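Local coordinates for putative sensory box/GGDEF family protein (Vibrio parahaemolyticus, PDB 3LID) that probably makes cyclic di-GMP from GTP through its GGDEF domain, under control of the PDC-fold extracellular sensor domain that makes up this fragment, at residues D42-S47 with L168-D173; Q48-Y53 with N67-V72; A60-L65 with E91-K96. One frame throughout, in Å; residues are numbered along the deposited sequence. Where two conformers were deposited one is given.

The three contacts lie together at one end of the sensor domain, where helices cover one face of a seven-stranded antiparallel sheet. Along the chain the segments run 42-47, 48-53, 60-65, 67-72, 91-96 and 168-173, so contacts 2 and 3 interleave and both fall within the span bridged by contact 1. Contact 1 brings the end of long helix 9-45 to strand 163-173; contact 2 pairs helices 48-55 and 59-76; contact 3 lays helix 59-76 on strand 91-98. Centres of contacts 2 and 3 are about 7 Å apart, those of 1 and 2 about 10 Å. W69 joins all three into one continuous apolar layer.

Contact 1: D42-S47 with L168-D173; sequences DLLGHS and LVLNVD. With PO4 (phosphate ion), chain C.
L44 and G45, in the last turn of helix 9-45, rest on L168 and L170 of strand 163-173, part of the seven-stranded antiparallel sheet of the PDC-fold sensor domain. The tight part is the seat of L168. Its CG stands anti to the backbone N (chi1 174°), and CD2 is carried up against the helix, where it lies 3.8 Å from L44 CB. The same L168 CD2 comes within 3.7 Å of G45 N; with no side chain at G45, this methyl packs straight onto the helix backbone. A little further along the strand L44 CD1 meets L170 CD2 at 4.0 Å, the two side chains crossing at a slant. W69 of helix 59-76 also touches both L44 and L168, closing the buried side.

The helix end is looser. H46, the first residue to leave helical geometry, is exposed and swings its imidazole back over the helix end, where ND1 donates to D42 O over 3.2 Å, with the oxygen nearly in the ring plane.

A separate, buried polar site lies on the opposite face of the strand, beside V169. There N171 ND2 gives an almost straight bond of 3.0 Å (172°) to O3 of a phosphate ion, probably from the crystallisation liquor. R83, R153, K113, R116, Y118 and the backbone N of R139 complete this anion site.

No hydrogen bond spans the helix-strand interface. One strand thus presents leucines to the helix and an amide to the anion pocket, and its grip on the helix rests on apolar packing alone.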
ATOM      1  N   ASP A  42      15.098   7.295   1.479  1.00 17.33           N
ATOM      2  CA  ASP A  42      16.300   7.992   1.979  1.00 18.97           C
ATOM      3  C   ASP A  42      17.260   8.349   0.828  1.00 19.73           C
ATOM      4  O   ASP A  42      17.804   9.476   0.782  1.00 19.66           O
ATOM      5  CB  ASP A  42      16.985   7.122   3.011  1.00 19.98           C
ATOM      6  CG  ASP A  42      18.349   7.706   3.464  1.00 27.76           C
ATOM      7  OD1 ASP A  42      18.328   8.709   4.172  1.00 26.72           O
ATOM      8  OD2 ASP A  42      19.408   7.163   3.075  1.00 33.08           O
ATOM      9  N   LEU A  43      17.486   7.423  -0.128  1.00 16.95           N
ATOM     10  CA  LEU A  43      18.395   7.707  -1.260  1.00 17.06           C
ATOM     11  C   LEU A  43      17.778   8.803  -2.110  1.00 16.85           C
ATOM     12  O   LEU A  43      18.506   9.728  -2.533  1.00 17.67           O
ATOM     13  CB  LEU A  43      18.597   6.472  -2.128  1.00 17.28           C
ATOM     14  CG  LEU A  43      19.598   5.471  -1.455  1.00 21.97           C
ATOM     15  CD1 LEU A  43      19.465   4.126  -2.104  1.00 22.23           C
ATOM     16  CD2 LEU A  43      21.033   5.990  -1.650  1.00 22.31           C
ATOM     17  N   LEU A  44      16.446   8.773  -2.348  1.00 16.01           N
ATOM     18  CA  LEU A  44      15.946   9.845  -3.224  1.00 16.92           C
ATOM     19  C   LEU A  44      16.015  11.238  -2.531  1.00 19.52           C
ATOM     20  O   LEU A  44      16.224  12.255  -3.177  1.00 20.06           O
ATOM     21  CB  LEU A  44      14.477   9.581  -3.548  1.00 17.17           C
ATOM     22  CG  LEU A  44      14.309   8.368  -4.517  1.00 18.98           C
ATOM     23  CD1 LEU A  44      12.812   7.969  -4.557  1.00 23.36           C
ATOM     24  CD2 LEU A  44      14.796   8.725  -5.890  1.00 20.48           C
ATOM     25  N   GLY A  45      15.872  11.237  -1.234  1.00 18.20           N
ATOM     26  CA  GLY A  45      15.824  12.493  -0.517  1.00 20.29           C
ATOM     27  C   GLY A  45      17.221  13.077  -0.414  1.00 20.15           C
ATOM     28  O   GLY A  45      17.353  14.279  -0.216  1.00 25.09           O
ATOM     29  N   HIS A  46      18.239  12.262  -0.546  1.00 19.12           N
ATOM     30  CA  HIS A  46      19.640  12.718  -0.447  1.00 20.92           C
ATOM     31  C   HIS A  46      20.385  12.647  -1.783  1.00 21.53           C
ATOM     32  O   HIS A  46      21.627  12.522  -1.818  1.00 23.63           O
ATOM     33  CB  HIS A  46      20.366  11.956   0.687  1.00 20.51           C
ATOM     34  CG  HIS A  46      19.907  12.344   2.055  1.00 22.65           C
ATOM     35  ND1 HIS A  46      18.940  11.645   2.770  1.00 25.39           N
ATOM     36  CD2 HIS A  46      20.239  13.415   2.823  1.00 21.07           C
ATOM     37  CE1 HIS A  46      18.718  12.262   3.918  1.00 25.85           C
ATOM     38  NE2 HIS A  46      19.506  13.322   3.980  1.00 25.42           N
ATOM     39  N   SER A  47      19.689  12.775  -2.895  1.00 20.21           N
ATOM     40  CA  SER A  47      20.294  12.459  -4.141  1.00 22.02           C
ATOM     41  C   SER A  47      20.902  13.717  -4.746  1.00 19.44           C
ATOM     42  O   SER A  47      20.434  14.858  -4.551  1.00 19.00           O
ATOM     43  CB  SER A  47      19.298  11.836  -5.106  1.00 22.30           C
ATOM     44  OG  SER A  47      18.550  12.783  -5.753  1.00 20.30           O
ATOM     45  N   LEU A 168       9.623  16.026  -0.676  1.00 14.12           N
ATOM     46  CA  LEU A 168       9.597  14.826  -1.531  1.00 14.16           C
ATOM     47  C   LEU A 168       8.401  13.980  -1.109  1.00 14.20           C
ATOM     48  O   LEU A 168       8.224  13.743   0.079  1.00 14.29           O
ATOM     49  CB  LEU A 168      10.874  14.046  -1.272  1.00 14.17           C
ATOM     50  CG  LEU A 168      10.952  12.703  -1.966  1.00 16.04           C
ATOM     51  CD1 LEU A 168      11.077  12.941  -3.487  1.00 16.35           C
ATOM     52  CD2 LEU A 168      12.220  11.918  -1.492  1.00 18.13           C
ATOM     53  N   VAL A 169       7.602  13.523  -2.076  1.00 12.77           N
ATOM     54  CA  VAL A 169       6.432  12.722  -1.778  1.00 14.07           C
ATOM     55  C   VAL A 169       6.452  11.531  -2.702  1.00 15.66           C
ATOM     56  O   VAL A 169       6.560  11.677  -3.935  1.00 12.84           O
ATOM     57  CB  VAL A 169       5.130  13.498  -2.080  1.00 14.07           C
ATOM     58  CG1 VAL A 169       3.911  12.634  -1.757  1.00 14.60           C
ATOM     59  CG2 VAL A 169       5.075  14.795  -1.214  1.00 13.72           C
ATOM     60  N   LEU A 170       6.301  10.329  -2.119  1.00 14.13           N
ATOM     61  CA  LEU A 170       6.320   9.129  -2.963  1.00 14.23           C
ATOM     62  C   LEU A 170       5.017   8.387  -2.727  1.00 14.39           C
ATOM     63  O   LEU A 170       4.686   8.137  -1.598  1.00 15.18           O
ATOM     64  CB  LEU A 170       7.499   8.192  -2.483  1.00 15.33           C
ATOM     65  CG  LEU A 170       8.804   8.962  -2.165  1.00 16.08           C
ATOM     66  CD1 LEU A 170       9.817   8.008  -1.535  1.00 22.50           C
ATOM     67  CD2 LEU A 170       9.303   9.507  -3.531  1.00 19.51           C
ATOM     68  N   ASN A 171       4.303   8.033  -3.759  1.00 12.69           N
ATOM     69  CA  ASN A 171       2.996   7.374  -3.593  1.00 12.42           C
ATOM     70  C   ASN A 171       3.244   5.898  -3.815  1.00 12.87           C
ATOM     71  O   ASN A 171       3.332   5.444  -4.956  1.00 14.88           O
ATOM     72  CB  ASN A 171       1.970   7.901  -4.606  1.00 15.16           C
ATOM     73  CG  ASN A 171       1.417   9.222  -4.200  1.00 12.86           C
ATOM     74  OD1 ASN A 171       2.172  10.093  -3.704  1.00 14.82           O
ATOM     75  ND2 ASN A 171       0.102   9.392  -4.347  1.00 13.92           N
ATOM     76  N   VAL A 172       3.230   5.174  -2.707  1.00 14.74           N
ATOM     77  CA  VAL A 172       3.337   3.685  -2.739  1.00 14.64           C
ATOM     78  C   VAL A 172       1.974   3.117  -3.110  1.00 14.09           C
ATOM     79  O   VAL A 172       0.936   3.434  -2.500  1.00 14.66           O
ATOM     80  CB  VAL A 172       3.850   3.168  -1.386  1.00 14.38           C
ATOM     81  CG1 VAL A 172       3.795   1.595  -1.402  1.00 14.66           C
ATOM     82  CG2 VAL A 172       5.298   3.725  -1.078  1.00 16.96           C
ATOM     83  N   ASP A 173       1.962   2.337  -4.160  1.00 15.68           N
ATOM     84  CA  ASP A 173       0.735   1.902  -4.833  1.00 15.87           C
ATOM     85  C   ASP A 173       0.255   0.566  -4.174  1.00 15.71           C
ATOM     86  O   ASP A 173       0.836  -0.527  -4.341  1.00 14.85           O
ATOM     87  CB  ASP A 173       1.146   1.668  -6.275  1.00 16.93           C
ATOM     88  CG  ASP A 173       0.020   1.106  -7.144  1.00 21.83           C
ATOM     89  OD1 ASP A 173      -1.052   0.764  -6.658  1.00 26.96           O
ATOM     90  OD2 ASP A 173       0.259   1.005  -8.339  1.00 24.72           O
TER
HETATM   91  P   PO4 C 321      -2.478  12.490  -4.441  1.00 15.25           P
HETATM   92  O1  PO4 C 321      -2.383  12.061  -5.917  1.00 15.66           O
HETATM   93  O2  PO4 C 321      -2.229  14.004  -4.496  1.00 14.86           O
HETATM   94  O3  PO4 C 321      -1.415  11.853  -3.593  1.00 15.83           O
HETATM   95  O4  PO4 C 321      -3.871  12.206  -3.890  1.00 15.42           O

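Contact 2: Q48-Y53 with N67-V72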
ATOM      1  N   GLN A  48      21.981  13.478  -5.425  1.00 20.86           N
ATOM      2  CA  GLN A  48      22.685  14.571  -6.110  1.00 22.49           C
ATOM      3  C   GLN A  48      21.795  15.263  -7.172  1.00 21.33           C
ATOM      4  O   GLN A  48      21.809  16.509  -7.310  1.00 21.40           O
ATOM      5  CB  GLN A  48      23.915  13.987  -6.819  1.00 24.13           C
ATOM      6  CG  GLN A  48      24.826  15.075  -7.435  1.00 24.31           C
ATOM      7  CD  GLN A  48      25.501  15.855  -6.352  1.00 29.91           C
ATOM      8  OE1 GLN A  48      26.178  15.279  -5.483  1.00 34.05           O
ATOM      9  NE2 GLN A  48      25.332  17.178  -6.373  1.00 32.66           N
ATOM     10  N   SER A  49      21.031  14.479  -7.920  1.00 18.78           N
ATOM     11  CA  SER A  49      20.199  15.037  -8.982  1.00 19.63           C
ATOM     12  C   SER A  49      19.128  15.939  -8.375  1.00 18.51           C
ATOM     13  O   SER A  49      18.770  16.956  -8.933  1.00 16.90           O
ATOM     14  CB  SER A  49      19.605  13.935  -9.891  1.00 21.44           C
ATOM     15  OG  SER A  49      18.939  12.898  -9.163  1.00 27.12           O
ATOM     16  N   LEU A  50      18.576  15.546  -7.222  1.00 17.71           N
ATOM     17  CA  LEU A  50      17.556  16.414  -6.645  1.00 16.26           C
ATOM     18  C   LEU A  50      18.246  17.698  -6.098  1.00 17.30           C
ATOM     19  O   LEU A  50      17.749  18.828  -6.309  1.00 16.03           O
ATOM     20  CB  LEU A  50      16.789  15.705  -5.509  1.00 17.99           C
ATOM     21  CG  LEU A  50      15.823  16.530  -4.684  1.00 15.81           C
ATOM     22  CD1 LEU A  50      14.697  17.071  -5.566  1.00 14.82           C
ATOM     23  CD2 LEU A  50      15.263  15.648  -3.501  1.00 18.78           C
ATOM     24  N   TYR A  51      19.394  17.517  -5.456  1.00 18.72           N
ATOM     25  CA  TYR A  51      20.162  18.644  -4.904  1.00 19.71           C
ATOM     26  C   TYR A  51      20.495  19.623  -6.030  1.00 19.63           C
ATOM     27  O   TYR A  51      20.245  20.836  -5.908  1.00 19.83           O
ATOM     28  CB  TYR A  51      21.407  18.092  -4.314  1.00 20.43           C
ATOM     29  CG  TYR A  51      22.296  19.203  -3.883  1.00 23.77           C
ATOM     30  CD1 TYR A  51      22.043  19.895  -2.726  1.00 31.00           C
ATOM     31  CD2 TYR A  51      23.399  19.579  -4.683  1.00 29.86           C
ATOM     32  CE1 TYR A  51      22.903  20.948  -2.324  1.00 34.44           C
ATOM     33  CE2 TYR A  51      24.253  20.617  -4.304  1.00 32.52           C
ATOM     34  CZ  TYR A  51      23.996  21.285  -3.125  1.00 36.99           C
ATOM     35  OH  TYR A  51      24.821  22.337  -2.763  1.00 41.02           O
ATOM     36  N   ASP A  52      20.983  19.089  -7.139  1.00 19.86           N
ATOM     37  CA  ASP A  52      21.327  19.992  -8.276  1.00 20.13           C
ATOM     38  C   ASP A  52      20.160  20.810  -8.775  1.00 19.88           C
ATOM     39  O   ASP A  52      20.307  22.053  -9.063  1.00 19.36           O
ATOM     40  CB  ASP A  52      21.949  19.232  -9.454  1.00 20.64           C
ATOM     41  CG  ASP A  52      23.305  18.596  -9.100  1.00 19.29           C
ATOM     42  OD1 ASP A  52      23.980  18.976  -8.097  1.00 21.37           O
ATOM     43  OD2 ASP A  52      23.716  17.689  -9.854  1.00 23.68           O
ATOM     44  N   TYR A  53      19.008  20.163  -8.934  1.00 17.10           N
ATOM     45  CA  TYR A  53      17.827  20.817  -9.358  1.00 17.51           C
ATOM     46  C   TYR A  53      17.407  21.914  -8.325  1.00 16.25           C
ATOM     47  O   TYR A  53      17.001  23.009  -8.739  1.00 17.40           O
ATOM     48  CB  TYR A  53      16.677  19.776  -9.566  1.00 17.47           C
ATOM     49  CG  TYR A  53      15.315  20.382  -9.705  1.00 16.89           C
ATOM     50  CD1 TYR A  53      14.951  21.080 -10.889  1.00 16.68           C
ATOM     51  CD2 TYR A  53      14.411  20.345  -8.621  1.00 15.52           C
ATOM     52  CE1 TYR A  53      13.638  21.688 -10.991  1.00 16.32           C
ATOM     53  CE2 TYR A  53      13.154  20.908  -8.701  1.00 19.74           C
ATOM     54  CZ  TYR A  53      12.773  21.594  -9.874  1.00 19.11           C
ATOM     55  OH  TYR A  53      11.493  22.128  -9.926  1.00 19.88           O
ATOM     56  N   ASN A  67      14.411  12.222 -15.498  1.00 16.51           N
ATOM     57  CA  ASN A  67      14.908  10.963 -16.089  1.00 18.05           C
ATOM     58  C   ASN A  67      15.329  10.000 -15.003  1.00 18.46           C
ATOM     59  O   ASN A  67      15.093   8.789 -15.132  1.00 18.08           O
ATOM     60  CB  ASN A  67      16.067  11.261 -17.074  1.00 17.98           C
ATOM     61  CG  ASN A  67      15.547  11.927 -18.336  1.00 21.44           C
ATOM     62  OD1 ASN A  67      14.366  11.937 -18.551  1.00 28.05           O
ATOM     63  ND2 ASN A  67      16.417  12.539 -19.129  1.00 26.96           N
ATOM     64  N   MET A  68      15.975  10.516 -13.941  1.00 17.27           N
ATOM     65  CA  MET A  68      16.388   9.667 -12.855  0.50 16.50           C
ATOM     66  C   MET A  68      15.162   9.069 -12.150  1.00 15.76           C
ATOM     67  O   MET A  68      15.088   7.815 -11.911  1.00 15.47           O
ATOM     68  CB  MET A  68      17.228  10.489 -11.867  0.50 16.48           C
ATOM     69  CG  MET A  68      17.945   9.703 -10.785  0.50 20.61           C
ATOM     70  SD  MET A  68      17.012   9.409  -9.292  0.50 22.03           S
ATOM     71  CE  MET A  68      17.093  11.029  -8.378  0.50 16.04           C
ATOM     72  N   TRP A  69      14.196   9.928 -11.793  1.00 15.04           N
ATOM     73  CA  TRP A  69      13.016   9.411 -11.095  1.00 15.40           C
ATOM     74  C   TRP A  69      12.236   8.426 -11.980  1.00 16.36           C
ATOM     75  O   TRP A  69      11.673   7.486 -11.451  1.00 16.09           O
ATOM     76  CB  TRP A  69      12.129  10.583 -10.678  1.00 15.62           C
ATOM     77  CG  TRP A  69      12.654  11.256  -9.486  1.00 13.46           C
ATOM     78  CD1 TRP A  69      13.849  11.027  -8.829  1.00 16.55           C
ATOM     79  CD2 TRP A  69      12.031  12.351  -8.788  1.00 14.34           C
ATOM     80  NE1 TRP A  69      13.956  11.875  -7.746  1.00 14.82           N
ATOM     81  CE2 TRP A  69      12.834  12.651  -7.685  1.00 15.08           C
ATOM     82  CE3 TRP A  69      10.830  13.024  -8.964  1.00 16.11           C
ATOM     83  CZ2 TRP A  69      12.519  13.686  -6.776  1.00 16.59           C
ATOM     84  CZ3 TRP A  69      10.467  14.021  -8.056  1.00 14.39           C
ATOM     85  CH2 TRP A  69      11.332  14.345  -6.981  1.00 15.42           C
ATOM     86  N   SER A  70      12.148   8.658 -13.290  1.00 15.80           N
ATOM     87  CA  SER A  70      11.467   7.743 -14.161  1.00 16.42           C
ATOM     88  C   SER A  70      12.207   6.398 -14.100  1.00 15.70           C
ATOM     89  O   SER A  70      11.516   5.340 -14.108  1.00 16.06           O
ATOM     90  CB  SER A  70      11.478   8.285 -15.589  1.00 18.98           C
ATOM     91  OG  SER A  70      10.677   9.476 -15.664  1.00 19.18           O
ATOM     92  N   SER A  71      13.546   6.425 -14.153  1.00 16.91           N
ATOM     93  CA  SER A  71      14.325   5.162 -14.045  1.00 16.40           C
ATOM     94  C   SER A  71      14.070   4.453 -12.745  1.00 17.34           C
ATOM     95  O   SER A  71      13.981   3.204 -12.698  1.00 16.50           O
ATOM     96  CB  SER A  71      15.835   5.464 -14.213  1.00 19.32           C
ATOM     97  OG  SER A  71      16.086   5.943 -15.545  1.00 24.19           O
ATOM     98  N   VAL A  72      14.028   5.216 -11.653  1.00 15.95           N
ATOM     99  CA  VAL A  72      13.807   4.597 -10.328  1.00 15.04           C
ATOM    100  C   VAL A  72      12.371   3.970 -10.334  1.00 15.21           C
ATOM    101  O   VAL A  72      12.184   2.857  -9.772  1.00 15.56           O
ATOM    102  CB  VAL A  72      13.939   5.638  -9.161  1.00 16.46           C
ATOM    103  CG1 VAL A  72      13.432   5.024  -7.852  1.00 16.37           C
ATOM    104  CG2 VAL A  72      15.400   6.048  -9.048  1.00 16.73           C
TER
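L50 and W69 make the buried half of a contact between helices 48-55 and 59-76, two consecutive helices of the layer that covers the sheet of this PDC-fold sensor domain. L50 holds CG anti to its own backbone nitrogen (chi1 172°), which sends the isobutyl group down toward the sheet. There its CD1 reaches W69 CZ2 at 4.2 Å, coming at the indole obliquely. The first side-chain bond of W69 does not aim at the other helix, yet its ring end comes nearer, so that the benzene part approaches L50. Both residues also touch F84 of strand 79-86, so this half of the pair is set into the domain core.

The outer half belongs to S49 and M68, whose CA atoms mark the closest approach of the two backbones at 7.6 Å. The M68 chain leaves with CG away from N and then bends at both chi2 and chi3, curling its end round toward S49. In the conformer given, S49 OG lies 3.7 Å from M68 CG. The methyl CE as modelled comes far too near the same oxygen, and since M68 was deposited in two conformers, that closeness is doubtful. S49 OG has a weak hydrogen bond to S47 OG, while S47 OG caps the helix start by accepting from L50 N.

Away from the interface, Q48 and D52 are linked one turn apart: Q48 NE2 donates to the syn side of D52 OD1 across 2.8 Å, the oxygen lying in the amide plane but the donor 34° out of the carboxylate plane.

Contact 3: A60-L65 with E91-K96; sequences ANLTIL and EKVRIK
A classic beta bulge at the start of strand 91-98, formed where K92 and V93 both face F84 of strand 79-86, marks the place where L62 and L65 of helix 59-76 pack on the sheet through V93. One valine receives two leucines that stand nearly one helical turn apart. L62 CD1 lies 3.7 Å from V93 CG2 and 4.1 Å from V93 CG1, so it sits against both branches as the two side chains slide past each other in opposite directions. From the next position on the helix face, L65 CD2 touches V93 CG2 at 4.0 Å.

The conformations explain this sharing. V93 has CG1 anti to the backbone N (chi1 -173°), which puts CG2 beside that nitrogen, where it touches the ends of both leucines. The first side-chain bond of L62 does not aim at the strand, yet the end of the side chain closes on V93: CG stands anti to the backbone N (chi1 169°), and CD1 is the branch that reaches the valine. K92 adds little: its carbonyl O is 4.5 Å from L62 CD1, while its charged end leads away from the helix.

Across the strand, the polar face looks quite different. R94 and E91 hold a long electrostatic pairing, with NE of R94 3.9 Å from OE2 of E91 and no N-H aimed at the oxygen. E91 also forms salt bridges with R83 and R111.

Y53 of helix 48-55 leans on L62, L65 and V93 together, and W69, one turn further along helix 59-76, continues the apolar layer over V93 and I95. Helix 48-55 thus flanks the place where helix 59-76 meets strand 91-98, with 79-86 as that strand's neighbour in the sheet.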
ATOM      1  N   ALA A  60      17.340  22.090 -17.825  1.00 23.90           N
ATOM      2  CA  ALA A  60      18.297  21.034 -17.926  1.00 23.17           C
ATOM      3  C   ALA A  60      18.388  20.155 -16.674  1.00 22.59           C
ATOM      4  O   ALA A  60      18.514  18.937 -16.768  1.00 21.87           O
ATOM      5  CB  ALA A  60      19.679  21.570 -18.249  1.00 23.12           C
ATOM      6  N   ASN A  61      18.449  20.792 -15.523  1.00 18.72           N
ATOM      7  CA  ASN A  61      18.501  20.044 -14.287  1.00 19.25           C
ATOM      8  C   ASN A  61      17.178  19.351 -13.986  1.00 18.15           C
ATOM      9  O   ASN A  61      17.162  18.254 -13.365  1.00 17.70           O
ATOM     10  CB  ASN A  61      18.961  20.921 -13.135  1.00 19.70           C
ATOM     11  CG  ASN A  61      20.457  21.206 -13.200  1.00 20.01           C
ATOM     12  OD1 ASN A  61      21.219  20.474 -13.865  1.00 20.40           O
ATOM     13  ND2 ASN A  61      20.905  22.276 -12.519  1.00 22.36           N
ATOM     14  N   LEU A  62      16.085  19.938 -14.411  1.00 18.35           N
ATOM     15  CA  LEU A  62      14.762  19.300 -14.158  1.00 17.49           C
ATOM     16  C   LEU A  62      14.750  18.020 -14.998  1.00 20.49           C
ATOM     17  O   LEU A  62      14.256  16.959 -14.609  1.00 19.05           O
ATOM     18  CB  LEU A  62      13.622  20.215 -14.623  1.00 16.40           C
ATOM     19  CG  LEU A  62      12.184  19.636 -14.680  1.00 16.39           C
ATOM     20  CD1 LEU A  62      11.838  19.174 -13.254  1.00 19.53           C
ATOM     21  CD2 LEU A  62      11.142  20.666 -15.128  1.00 18.44           C
ATOM     22  N   THR A  63      15.248  18.119 -16.222  1.00 19.47           N
ATOM     23  CA  THR A  63      15.241  16.905 -17.089  1.00 20.16           C
ATOM     24  C   THR A  63      16.070  15.775 -16.503  1.00 18.27           C
ATOM     25  O   THR A  63      15.679  14.611 -16.547  1.00 19.04           O
ATOM     26  CB  THR A  63      15.777  17.291 -18.492  1.00 21.28           C
ATOM     27  OG1 THR A  63      14.817  18.183 -19.075  1.00 23.65           O
ATOM     28  CG2 THR A  63      16.016  16.055 -19.403  1.00 21.60           C
ATOM     29  N   ILE A  64      17.247  16.094 -15.992  1.00 18.35           N
ATOM     30  CA  ILE A  64      18.079  15.079 -15.407  1.00 18.28           C
ATOM     31  C   ILE A  64      17.336  14.411 -14.222  1.00 18.63           C
ATOM     32  O   ILE A  64      17.351  13.157 -14.096  1.00 17.62           O
ATOM     33  CB  ILE A  64      19.403  15.686 -14.953  1.00 19.27           C
ATOM     34  CG1 ILE A  64      20.182  16.008 -16.253  1.00 20.12           C
ATOM     35  CG2 ILE A  64      20.208  14.766 -14.059  1.00 17.12           C
ATOM     36  CD1 ILE A  64      21.385  16.961 -15.946  1.00 24.62           C
ATOM     37  N   LEU A  65      16.713  15.242 -13.378  1.00 16.85           N
ATOM     38  CA  LEU A  65      15.983  14.725 -12.203  1.00 16.78           C
ATOM     39  C   LEU A  65      14.816  13.836 -12.687  1.00 17.11           C
ATOM     40  O   LEU A  65      14.642  12.723 -12.193  1.00 17.67           O
ATOM     41  CB  LEU A  65      15.411  15.877 -11.381  1.00 15.08           C
ATOM     42  CG  LEU A  65      14.604  15.449 -10.164  1.00 15.60           C
ATOM     43  CD1 LEU A  65      15.488  14.613  -9.221  1.00 16.27           C
ATOM     44  CD2 LEU A  65      14.146  16.745  -9.409  1.00 15.02           C
ATOM     45  N   GLU A  91       2.870  21.235  -6.796  1.00 15.40           N
ATOM     46  CA  GLU A  91       3.741  20.233  -7.450  1.00 15.05           C
ATOM     47  C   GLU A  91       4.699  20.939  -8.413  1.00 15.57           C
ATOM     48  O   GLU A  91       4.244  21.765  -9.248  1.00 16.37           O
ATOM     49  CB  GLU A  91       2.887  19.286  -8.253  1.00 14.62           C
ATOM     50  CG  GLU A  91       1.932  18.417  -7.324  1.00 17.57           C
ATOM     51  CD  GLU A  91       0.944  17.608  -8.104  1.00 18.50           C
ATOM     52  OE1 GLU A  91       0.467  18.106  -9.163  1.00 17.19           O
ATOM     53  OE2 GLU A  91       0.627  16.424  -7.650  1.00 16.71           O
ATOM     54  N   LYS A  92       5.968  20.608  -8.330  1.00 14.20           N
ATOM     55  CA  LYS A  92       6.995  21.226  -9.212  1.00 15.05           C
ATOM     56  C   LYS A  92       7.587  20.112 -10.107  1.00 16.15           C
ATOM     57  O   LYS A  92       7.973  20.375 -11.295  1.00 16.43           O
ATOM     58  CB  LYS A  92       8.120  21.817  -8.408  1.00 15.62           C
ATOM     59  CG  LYS A  92       7.667  22.943  -7.419  1.00 19.52           C
ATOM     60  CD  LYS A  92       7.127  24.118  -8.161  1.00 28.97           C
ATOM     61  CE  LYS A  92       8.178  24.591  -9.121  1.00 33.07           C
ATOM     62  NZ  LYS A  92       7.902  25.988  -9.423  1.00 39.36           N
ATOM     63  N   VAL A  93       7.655  18.881  -9.562  1.00 15.78           N
ATOM     64  CA  VAL A  93       8.243  17.764 -10.331  1.00 15.23           C
ATOM     65  C   VAL A  93       7.292  16.619 -10.106  1.00 14.79           C
ATOM     66  O   VAL A  93       6.915  16.353  -8.958  1.00 14.30           O
ATOM     67  CB  VAL A  93       9.614  17.310  -9.841  1.00 15.86           C
ATOM     68  CG1 VAL A  93      10.159  16.280 -10.838  1.00 16.60           C
ATOM     69  CG2 VAL A  93      10.623  18.524  -9.826  1.00 19.00           C
ATOM     70  N   ARG A  94       6.823  16.007 -11.192  1.00 13.15           N
ATOM     71  CA  ARG A  94       5.846  14.931 -10.996  1.00 14.59           C
ATOM     72  C   ARG A  94       6.100  13.814 -12.021  1.00 15.47           C
ATOM     73  O   ARG A  94       5.884  14.010 -13.233  1.00 16.05           O
ATOM     74  CB  ARG A  94       4.444  15.512 -11.244  1.00 13.70           C
ATOM     75  CG  ARG A  94       3.331  14.475 -11.129  1.00 14.92           C
ATOM     76  CD  ARG A  94       1.959  15.159 -11.045  1.00 18.06           C
ATOM     77  NE  ARG A  94       0.931  14.148 -10.853  1.00 15.88           N
ATOM     78  CZ  ARG A  94      -0.247  14.107 -11.499  1.00 18.07           C
ATOM     79  NH1 ARG A  94      -0.613  15.033 -12.411  1.00 20.94           N
ATOM     80  NH2 ARG A  94      -1.081  13.080 -11.227  1.00 19.55           N
ATOM     81  N   ILE A  95       6.582  12.679 -11.519  1.00 14.14           N
ATOM     82  CA  ILE A  95       6.774  11.511 -12.405  1.00 16.15           C
ATOM     83  C   ILE A  95       5.633  10.602 -12.055  1.00 15.28           C
ATOM     84  O   ILE A  95       5.354  10.384 -10.887  1.00 14.87           O
ATOM     85  CB  ILE A  95       8.146  10.869 -12.081  1.00 17.36           C
ATOM     86  CG1 ILE A  95       9.331  11.767 -12.591  1.00 23.03           C
ATOM     87  CG2 ILE A  95       8.245   9.410 -12.551  1.00 18.74           C
ATOM     88  CD1 ILE A  95       9.203  12.400 -13.829  1.00 26.78           C
ATOM     89  N   LYS A  96       5.028  10.042 -13.094  1.00 14.63           N
ATOM     90  CA  LYS A  96       3.912   9.065 -12.923  1.00 15.21           C
ATOM     91  C   LYS A  96       4.392   7.760 -13.535  1.00 16.40           C
ATOM     92  O   LYS A  96       5.125   7.772 -14.541  1.00 16.78           O
ATOM     93  CB  LYS A  96       2.614   9.512 -13.632  1.00 16.36           C
ATOM     94  CG  LYS A  96       2.143  10.855 -13.035  1.00 19.69           C
ATOM     95  CD  LYS A  96       0.981  11.314 -13.811  1.00 24.50           C
ATOM     96  CE  LYS A  96      -0.250  10.385 -13.404  1.00 27.91           C
ATOM     97  NZ  LYS A  96      -1.580  10.939 -13.926  1.00 34.34           N
TER